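Local coordinates for protein cleavage stimulation factor 77 (Encephalitozoon cuniculi, PDB 2UY1) that probably takes part in the 3'-end processing of pre-mRNA as a helical-repeat scaffold of the suppressor-of-forked family, with a presumed link to mRNA binding, at residues V317-E329 with I342-L356. Sequence-based numbering, arbitrary orientation.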
ATOM      1  N   VAL B 317      24.676 -10.455 -13.993  1.00 36.61           N
ATOM      2  CA  VAL B 317      23.941  -9.211 -13.866  1.00 34.09           C
ATOM      3  C   VAL B 317      22.637  -9.590 -13.193  1.00 31.58           C
ATOM      4  O   VAL B 317      22.037 -10.599 -13.559  1.00 30.97           O
ATOM      5  CB  VAL B 317      23.741  -8.414 -15.237  1.00 34.88           C
ATOM      6  CG1 VAL B 317      24.996  -8.501 -16.110  1.00 35.06           C
ATOM      7  CG2 VAL B 317      22.496  -8.874 -16.047  1.00 32.93           C
ATOM      8  N   GLY B 318      22.235  -8.800 -12.199  1.00 29.51           N
ATOM      9  CA  GLY B 318      21.059  -9.116 -11.356  1.00 25.57           C
ATOM     10  C   GLY B 318      19.736  -9.061 -12.099  1.00 24.38           C
ATOM     11  O   GLY B 318      19.677  -8.624 -13.263  1.00 22.94           O
ATOM     12  N   PRO B 319      18.654  -9.459 -11.407  1.00 22.87           N
ATOM     13  CA  PRO B 319      17.266  -9.349 -11.897  1.00 21.89           C
ATOM     14  C   PRO B 319      16.901  -7.932 -12.357  1.00 19.12           C
ATOM     15  O   PRO B 319      16.284  -7.761 -13.402  1.00 19.10           O
ATOM     16  CB  PRO B 319      16.429  -9.741 -10.663  1.00 21.94           C
ATOM     17  CG  PRO B 319      17.337 -10.626  -9.873  1.00 24.04           C
ATOM     18  CD  PRO B 319      18.708 -10.002 -10.033  1.00 22.69           C
ATOM     19  N   HIS B 320      17.293  -6.913 -11.613  1.00 18.62           N
ATOM     20  CA  HIS B 320      16.915  -5.535 -11.942  1.00 17.59           C
ATOM     21  C   HIS B 320      17.373  -5.055 -13.309  1.00 18.42           C
ATOM     22  O   HIS B 320      16.785  -4.143 -13.865  1.00 17.69           O
ATOM     23  CB  HIS B 320      17.542  -4.582 -10.915  1.00 19.61           C
ATOM     24  CG  HIS B 320      16.909  -4.652  -9.565  1.00 18.99           C
ATOM     25  ND1 HIS B 320      17.178  -5.427  -8.488  1.00 24.53           N
ATOM     26  CD2 HIS B 320      15.828  -3.873  -9.218  1.00 21.58           C
ATOM     27  CE1 HIS B 320      16.279  -5.087  -7.508  1.00 19.44           C
ATOM     28  NE2 HIS B 320      15.487  -4.132  -7.967  1.00 20.21           N
ATOM     29  N   VAL B 321      18.500  -5.584 -13.786  1.00 17.27           N
ATOM     30  CA  VAL B 321      19.181  -5.033 -14.956  1.00 18.39           C
ATOM     31  C   VAL B 321      18.395  -5.493 -16.158  1.00 17.94           C
ATOM     32  O   VAL B 321      18.226  -4.755 -17.089  1.00 17.74           O
ATOM     33  CB  VAL B 321      20.724  -5.491 -15.022  1.00 17.79           C
ATOM     34  CG1 VAL B 321      21.426  -5.062 -16.367  1.00 18.74           C
ATOM     35  CG2 VAL B 321      21.459  -4.895 -13.884  1.00 17.50           C
ATOM     36  N   PHE B 322      17.830  -6.689 -16.055  1.00 19.00           N
ATOM     37  CA  PHE B 322      16.955  -7.229 -17.097  1.00 20.04           C
ATOM     38  C   PHE B 322      15.638  -6.482 -17.153  1.00 20.46           C
ATOM     39  O   PHE B 322      15.136  -6.264 -18.222  1.00 21.78           O
ATOM     40  CB  PHE B 322      16.621  -8.698 -16.810  1.00 21.33           C
ATOM     41  CG  PHE B 322      17.797  -9.657 -16.934  1.00 21.98           C
ATOM     42  CD1 PHE B 322      18.135 -10.205 -18.159  1.00 25.67           C
ATOM     43  CD2 PHE B 322      18.541 -10.013 -15.805  1.00 25.52           C
ATOM     44  CE1 PHE B 322      19.204 -11.113 -18.276  1.00 23.71           C
ATOM     45  CE2 PHE B 322      19.610 -10.928 -15.902  1.00 26.38           C
ATOM     46  CZ  PHE B 322      19.920 -11.495 -17.145  1.00 24.77           C
ATOM     47  N   ILE B 323      15.023  -6.220 -15.992  1.00 18.82           N
ATOM     48  CA  ILE B 323      13.770  -5.482 -15.878  1.00 17.69           C
ATOM     49  C   ILE B 323      13.957  -4.049 -16.366  1.00 17.66           C
ATOM     50  O   ILE B 323      13.121  -3.508 -17.082  1.00 14.80           O
ATOM     51  CB  ILE B 323      13.279  -5.427 -14.401  1.00 16.99           C
ATOM     52  CG1 ILE B 323      13.107  -6.823 -13.773  1.00 17.58           C
ATOM     53  CG2 ILE B 323      12.039  -4.523 -14.233  1.00 17.68           C
ATOM     54  CD1 ILE B 323      12.760  -6.753 -12.233  1.00 18.36           C
ATOM     55  N   TYR B 324      15.067  -3.415 -15.972  1.00 19.09           N
ATOM     56  CA  TYR B 324      15.369  -2.094 -16.518  1.00 19.51           C
ATOM     57  C   TYR B 324      15.497  -2.083 -18.043  1.00 20.49           C
ATOM     58  O   TYR B 324      14.957  -1.193 -18.706  1.00 20.99           O
ATOM     59  CB  TYR B 324      16.623  -1.570 -15.857  1.00 20.21           C
ATOM     60  CG  TYR B 324      17.236  -0.438 -16.587  1.00 19.48           C
ATOM     61  CD1 TYR B 324      16.793   0.884 -16.397  1.00 15.00           C
ATOM     62  CD2 TYR B 324      18.267  -0.685 -17.498  1.00 22.04           C
ATOM     63  CE1 TYR B 324      17.372   1.893 -17.117  1.00 20.67           C
ATOM     64  CE2 TYR B 324      18.846   0.307 -18.213  1.00 19.01           C
ATOM     65  CZ  TYR B 324      18.425   1.585 -18.021  1.00 22.30           C
ATOM     66  OH  TYR B 324      19.057   2.562 -18.757  1.00 21.02           O
ATOM     67  N   CYS B 325      16.215  -3.049 -18.621  1.00 21.38           N
ATOM     68  CA  CYS B 325      16.390  -3.092 -20.110  1.00 22.03           C
ATOM     69  C   CYS B 325      15.105  -3.359 -20.840  1.00 20.53           C
ATOM     70  O   CYS B 325      14.943  -2.919 -21.997  1.00 20.90           O
ATOM     71  CB  CYS B 325      17.387  -4.173 -20.558  1.00 21.56           C
ATOM     72  SG  CYS B 325      19.102  -3.719 -20.154  1.00 31.39           S
ATOM     73  N   ALA B 326      14.241  -4.179 -20.233  1.00 18.70           N
ATOM     74  CA  ALA B 326      12.936  -4.487 -20.861  1.00 19.15           C
ATOM     75  C   ALA B 326      12.057  -3.222 -20.918  1.00 18.78           C
ATOM     76  O   ALA B 326      11.361  -2.913 -21.938  1.00 19.84           O
ATOM     77  CB  ALA B 326      12.248  -5.618 -20.122  1.00 17.70           C
ATOM     78  N   PHE B 327      12.126  -2.456 -19.832  1.00 17.78           N
ATOM     79  CA  PHE B 327      11.394  -1.203 -19.755  1.00 17.75           C
ATOM     80  C   PHE B 327      11.978  -0.158 -20.713  1.00 16.26           C
ATOM     81  O   PHE B 327      11.277   0.601 -21.279  1.00 14.25           O
ATOM     82  CB  PHE B 327      11.456  -0.599 -18.373  1.00 17.58           C
ATOM     83  CG  PHE B 327      10.620  -1.284 -17.298  1.00 17.77           C
ATOM     84  CD1 PHE B 327       9.586  -2.178 -17.582  1.00 18.88           C
ATOM     85  CD2 PHE B 327      10.827  -0.897 -15.959  1.00 19.36           C
ATOM     86  CE1 PHE B 327       8.809  -2.728 -16.556  1.00 16.89           C
ATOM     87  CE2 PHE B 327      10.049  -1.461 -14.908  1.00 19.34           C
ATOM     88  CZ  PHE B 327       9.070  -2.400 -15.207  1.00 17.13           C
ATOM     89  N   ILE B 328      13.284  -0.004 -20.791  1.00 17.57           N
ATOM     90  CA  ILE B 328      13.779   0.900 -21.843  1.00 18.11           C
ATOM     91  C   ILE B 328      13.296   0.460 -23.252  1.00 16.20           C
ATOM     92  O   ILE B 328      13.029   1.307 -24.074  1.00 17.06           O
ATOM     93  CB  ILE B 328      15.294   0.900 -21.932  1.00 17.63           C
ATOM     94  CG1 ILE B 328      15.957   1.412 -20.636  1.00 17.91           C
ATOM     95  CG2 ILE B 328      15.717   1.637 -23.198  1.00 18.29           C
ATOM     96  CD1 ILE B 328      15.487   2.750 -20.155  1.00 13.72           C
ATOM     97  N   GLU B 329      13.249  -0.836 -23.513  1.00 15.36           N
ATOM     98  CA  GLU B 329      13.039  -1.281 -24.859  1.00 18.96           C
ATOM     99  C   GLU B 329      11.601  -1.021 -25.140  1.00 19.42           C
ATOM    100  O   GLU B 329      11.282  -0.522 -26.180  1.00 20.70           O
ATOM    101  CB  GLU B 329      13.391  -2.751 -25.101  1.00 18.12           C
ATOM    102  CG  GLU B 329      14.876  -3.018 -25.186  1.00 22.74           C
ATOM    103  CD  GLU B 329      15.522  -2.635 -26.558  1.00 26.35           C
ATOM    104  OE1 GLU B 329      14.840  -2.276 -27.545  1.00 25.47           O
ATOM    105  OE2 GLU B 329      16.763  -2.735 -26.633  1.00 30.82           O
ATOM    106  N   ILE B 342      13.476 -10.129 -23.022  1.00 22.72           N
ATOM    107  CA  ILE B 342      14.438  -9.727 -21.977  1.00 23.11           C
ATOM    108  C   ILE B 342      14.006 -10.197 -20.587  1.00 23.00           C
ATOM    109  O   ILE B 342      14.817 -10.717 -19.815  1.00 24.28           O
ATOM    110  CB  ILE B 342      14.685  -8.191 -22.029  1.00 21.22           C
ATOM    111  CG1 ILE B 342      15.172  -7.798 -23.417  1.00 22.81           C
ATOM    112  CG2 ILE B 342      15.590  -7.764 -20.918  1.00 26.09           C
ATOM    113  CD1 ILE B 342      15.340  -6.341 -23.675  1.00 20.12           C
ATOM    114  N   PHE B 343      12.715 -10.043 -20.272  1.00 23.13           N
ATOM    115  CA  PHE B 343      12.156 -10.552 -18.992  1.00 21.67           C
ATOM    116  C   PHE B 343      12.313 -12.086 -18.900  1.00 21.81           C
ATOM    117  O   PHE B 343      12.662 -12.608 -17.838  1.00 21.14           O
ATOM    118  CB  PHE B 343      10.659 -10.256 -18.908  1.00 20.59           C
ATOM    119  CG  PHE B 343      10.280  -8.920 -18.297  1.00 18.53           C
ATOM    120  CD1 PHE B 343       9.582  -8.001 -19.055  1.00 16.45           C
ATOM    121  CD2 PHE B 343      10.472  -8.654 -16.936  1.00 16.71           C
ATOM    122  CE1 PHE B 343       9.209  -6.766 -18.506  1.00 14.37           C
ATOM    123  CE2 PHE B 343      10.065  -7.417 -16.364  1.00 12.69           C
ATOM    124  CZ  PHE B 343       9.441  -6.466 -17.165  1.00 17.38           C
ATOM    125  N   SER B 344      12.011 -12.779 -20.004  1.00 23.14           N
ATOM    126  CA  SER B 344      12.099 -14.250 -20.120  1.00 24.92           C
ATOM    127  C   SER B 344      13.540 -14.732 -19.885  1.00 25.47           C
ATOM    128  O   SER B 344      13.751 -15.586 -19.017  1.00 28.30           O
ATOM    129  CB  SER B 344      11.587 -14.719 -21.497  1.00 25.90           C
ATOM    130  OG  SER B 344      10.181 -14.478 -21.676  1.00 27.77           O
ATOM    131  N   SER B 345      14.513 -14.176 -20.611  1.00 25.52           N
ATOM    132  CA  SER B 345      15.980 -14.391 -20.342  1.00 24.99           C
ATOM    133  C   SER B 345      16.365 -14.210 -18.920  1.00 24.79           C
ATOM    134  O   SER B 345      17.069 -15.033 -18.353  1.00 24.70           O
ATOM    135  CB  SER B 345      16.801 -13.376 -21.082  1.00 24.65           C
ATOM    136  OG  SER B 345      16.576 -13.547 -22.439  1.00 26.65           O
ATOM    137  N   GLY B 346      15.936 -13.097 -18.337  1.00 25.16           N
ATOM    138  CA  GLY B 346      16.241 -12.813 -16.967  1.00 25.90           C
ATOM    139  C   GLY B 346      15.690 -13.812 -16.002  1.00 26.19           C
ATOM    140  O   GLY B 346      16.288 -14.045 -14.995  1.00 26.43           O
ATOM    141  N   LEU B 347      14.527 -14.361 -16.314  1.00 28.12           N
ATOM    142  CA  LEU B 347      13.870 -15.374 -15.496  1.00 30.52           C
ATOM    143  C   LEU B 347      14.569 -16.728 -15.594  1.00 31.72           C
ATOM    144  O   LEU B 347      14.602 -17.468 -14.612  1.00 32.28           O
ATOM    145  CB  LEU B 347      12.416 -15.485 -15.941  1.00 30.70           C
ATOM    146  CG  LEU B 347      11.364 -16.208 -15.148  1.00 31.97           C
ATOM    147  CD1 LEU B 347      11.394 -15.738 -13.657  1.00 34.29           C
ATOM    148  CD2 LEU B 347      10.062 -15.922 -15.825  1.00 34.24           C
ATOM    149  N   LEU B 348      15.107 -17.047 -16.771  1.00 32.56           N
ATOM    150  CA  LEU B 348      16.058 -18.166 -16.923  1.00 33.94           C
ATOM    151  C   LEU B 348      17.311 -18.035 -16.035  1.00 34.21           C
ATOM    152  O   LEU B 348      17.703 -18.995 -15.372  1.00 34.31           O
ATOM    153  CB  LEU B 348      16.469 -18.345 -18.384  1.00 34.38           C
ATOM    154  CG  LEU B 348      15.399 -18.607 -19.447  1.00 34.93           C
ATOM    155  CD1 LEU B 348      15.939 -18.243 -20.810  1.00 40.00           C
ATOM    156  CD2 LEU B 348      14.909 -20.045 -19.441  1.00 39.75           C
ATOM    157  N   LYS B 349      17.940 -16.857 -16.013  1.00 34.26           N
ATOM    158  CA  LYS B 349      19.053 -16.624 -15.088  1.00 33.75           C
ATOM    159  C   LYS B 349      18.664 -16.635 -13.618  1.00 33.59           C
ATOM    160  O   LYS B 349      19.440 -17.119 -12.790  1.00 34.56           O
ATOM    161  CB  LYS B 349      19.811 -15.335 -15.394  1.00 35.23           C
ATOM    162  CG  LYS B 349      20.375 -15.225 -16.809  1.00 36.76           C
ATOM    163  CD  LYS B 349      21.708 -15.979 -17.069  1.00 41.75           C
ATOM    164  CE  LYS B 349      22.096 -15.858 -18.596  1.00 39.81           C
ATOM    165  NZ  LYS B 349      23.530 -16.182 -18.884  1.00 40.22           N
ATOM    166  N   HIS B 350      17.500 -16.067 -13.276  1.00 31.56           N
ATOM    167  CA  HIS B 350      17.101 -15.898 -11.860  1.00 30.40           C
ATOM    168  C   HIS B 350      15.735 -16.548 -11.657  1.00 30.57           C
ATOM    169  O   HIS B 350      14.731 -15.844 -11.513  1.00 28.86           O
ATOM    170  CB  HIS B 350      17.108 -14.403 -11.462  1.00 30.05           C
ATOM    171  CG  HIS B 350      18.457 -13.766 -11.606  1.00 29.59           C
ATOM    172  ND1 HIS B 350      19.554 -13.822 -10.815  1.00 28.06           N
ATOM    173  CD2 HIS B 350      18.821 -13.038 -12.717  1.00 29.75           C
ATOM    174  CE1 HIS B 350      20.550 -13.117 -11.453  1.00 28.69           C
ATOM    175  NE2 HIS B 350      20.079 -12.647 -12.593  1.00 29.99           N
ATOM    176  N   PRO B 351      15.713 -17.909 -11.622  1.00 29.73           N
ATOM    177  CA  PRO B 351      14.484 -18.698 -11.700  1.00 29.43           C
ATOM    178  C   PRO B 351      13.644 -18.536 -10.442  1.00 28.34           C
ATOM    179  O   PRO B 351      12.445 -18.814 -10.483  1.00 29.16           O
ATOM    180  CB  PRO B 351      14.980 -20.156 -11.793  1.00 29.12           C
ATOM    181  CG  PRO B 351      16.379 -20.154 -11.410  1.00 28.42           C
ATOM    182  CD  PRO B 351      16.906 -18.760 -11.412  1.00 30.24           C
ATOM    183  N   ASP B 352      14.308 -18.118  -9.358  1.00 27.67           N
ATOM    184  CA  ASP B 352      13.746 -17.893  -8.038  1.00 27.71           C
ATOM    185  C   ASP B 352      13.563 -16.404  -7.698  1.00 25.52           C
ATOM    186  O   ASP B 352      13.466 -16.074  -6.537  1.00 25.86           O
ATOM    187  CB  ASP B 352      14.661 -18.500  -6.943  1.00 28.60           C
ATOM    188  CG  ASP B 352      14.754 -20.038  -7.015  1.00 33.69           C
ATOM    189  OD1 ASP B 352      13.726 -20.706  -7.323  1.00 37.39           O
ATOM    190  OD2 ASP B 352      15.862 -20.577  -6.763  1.00 36.53           O
ATOM    191  N   SER B 353      13.552 -15.506  -8.678  1.00 24.15           N
ATOM    192  CA  SER B 353      13.415 -14.076  -8.377  1.00 21.83           C
ATOM    193  C   SER B 353      11.915 -13.676  -8.390  1.00 21.41           C
ATOM    194  O   SER B 353      11.351 -13.530  -9.436  1.00 20.82           O
ATOM    195  CB  SER B 353      14.152 -13.230  -9.431  1.00 22.87           C
ATOM    196  OG  SER B 353      13.979 -11.816  -9.188  1.00 19.23           O
ATOM    197  N   THR B 354      11.317 -13.480  -7.232  1.00 19.91           N
ATOM    198  CA  THR B 354       9.913 -13.055  -7.135  1.00 20.76           C
ATOM    199  C   THR B 354       9.702 -11.637  -7.770  1.00 20.37           C
ATOM    200  O   THR B 354       8.696 -11.345  -8.478  1.00 18.30           O
ATOM    201  CB  THR B 354       9.527 -13.089  -5.679  1.00 21.69           C
ATOM    202  OG1 THR B 354       9.432 -14.468  -5.250  1.00 24.29           O
ATOM    203  CG2 THR B 354       8.188 -12.260  -5.409  1.00 21.88           C
ATOM    204  N   LEU B 355      10.686 -10.777  -7.548  1.00 20.46           N
ATOM    205  CA  LEU B 355      10.747  -9.482  -8.233  1.00 21.11           C
ATOM    206  C   LEU B 355      10.532  -9.590  -9.706  1.00 20.72           C
ATOM    207  O   LEU B 355       9.727  -8.889 -10.271  1.00 23.04           O
ATOM    208  CB  LEU B 355      12.124  -8.842  -8.041  1.00 21.75           C
ATOM    209  CG  LEU B 355      12.272  -7.487  -8.740  1.00 24.03           C
ATOM    210  CD1 LEU B 355      11.275  -6.423  -8.148  1.00 19.90           C
ATOM    211  CD2 LEU B 355      13.731  -7.089  -8.591  1.00 26.97           C
ATOM    212  N   LEU B 356      11.299 -10.432 -10.380  1.00 22.16           N
ATOM    213  CA  LEU B 356      11.179 -10.486 -11.847  1.00 22.20           C
ATOM    214  C   LEU B 356       9.821 -11.113 -12.237  1.00 21.36           C
ATOM    215  O   LEU B 356       9.231 -10.772 -13.274  1.00 21.02           O
ATOM    216  CB  LEU B 356      12.355 -11.348 -12.365  1.00 22.72           C
ATOM    217  CG  LEU B 356      13.197 -11.482 -13.640  1.00 23.91           C
ATOM    218  CD1 LEU B 356      13.607 -10.201 -14.346  1.00 23.17           C
ATOM    219  CD2 LEU B 356      14.471 -12.148 -13.172  1.00 23.71           C
TER
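The ring of F322 lies flat on the backbone of G346, whose CA stands 3.5 Å from the ring centroid, nearly over its centre. Having no side chain, G346 lets the ring come down on the backbone where the axes of the antiparallel segments 319-329 and 342-349 are 8.6 Å apart. With CG set beside its own backbone N (chi1 -68°), the phenyl enters as a knob among S345, G346, K349 and L356. I342 answers as a knob from the other helix, among F322, C325, A326 and E329; its CG2 presses on the backbone of F322 while CD1 extends to CG of E329, whose carboxylate forms a salt bridge with R306.

H350, where the second helix ends, is fixed on two sides. Its NE2 donates to V317 O (3.0 Å), reaching a lone pair in the carbonyl plane, while V317 O in turn lies close to the imidazole plane; P319 CD sits over the ring face, 3.8 Å from the centroid. F322 meets H350 rim to rim, their planes at 69°.

L355, with CG anti to its backbone N (chi1 179°), places CD2 over the face of H320, 3.4 Å from CE1; H320 NE2 bonds to D450. I323 touches L355 through CD1 and packs CG1 tightly on L356 CD1 (3.5 Å). S353 OG caps the next helix through L356 N (3.2 Å) and also touches P319. A326 CB rests on the face of F343.

This antiparallel hairpin, with the next helix against it, is consistent with a TPR-like helical-repeat family. Shape and dispersion hold the helix faces, while the single hydrogen bond across the two segments, H350 to V317 O, fixes the imidazole's rotation.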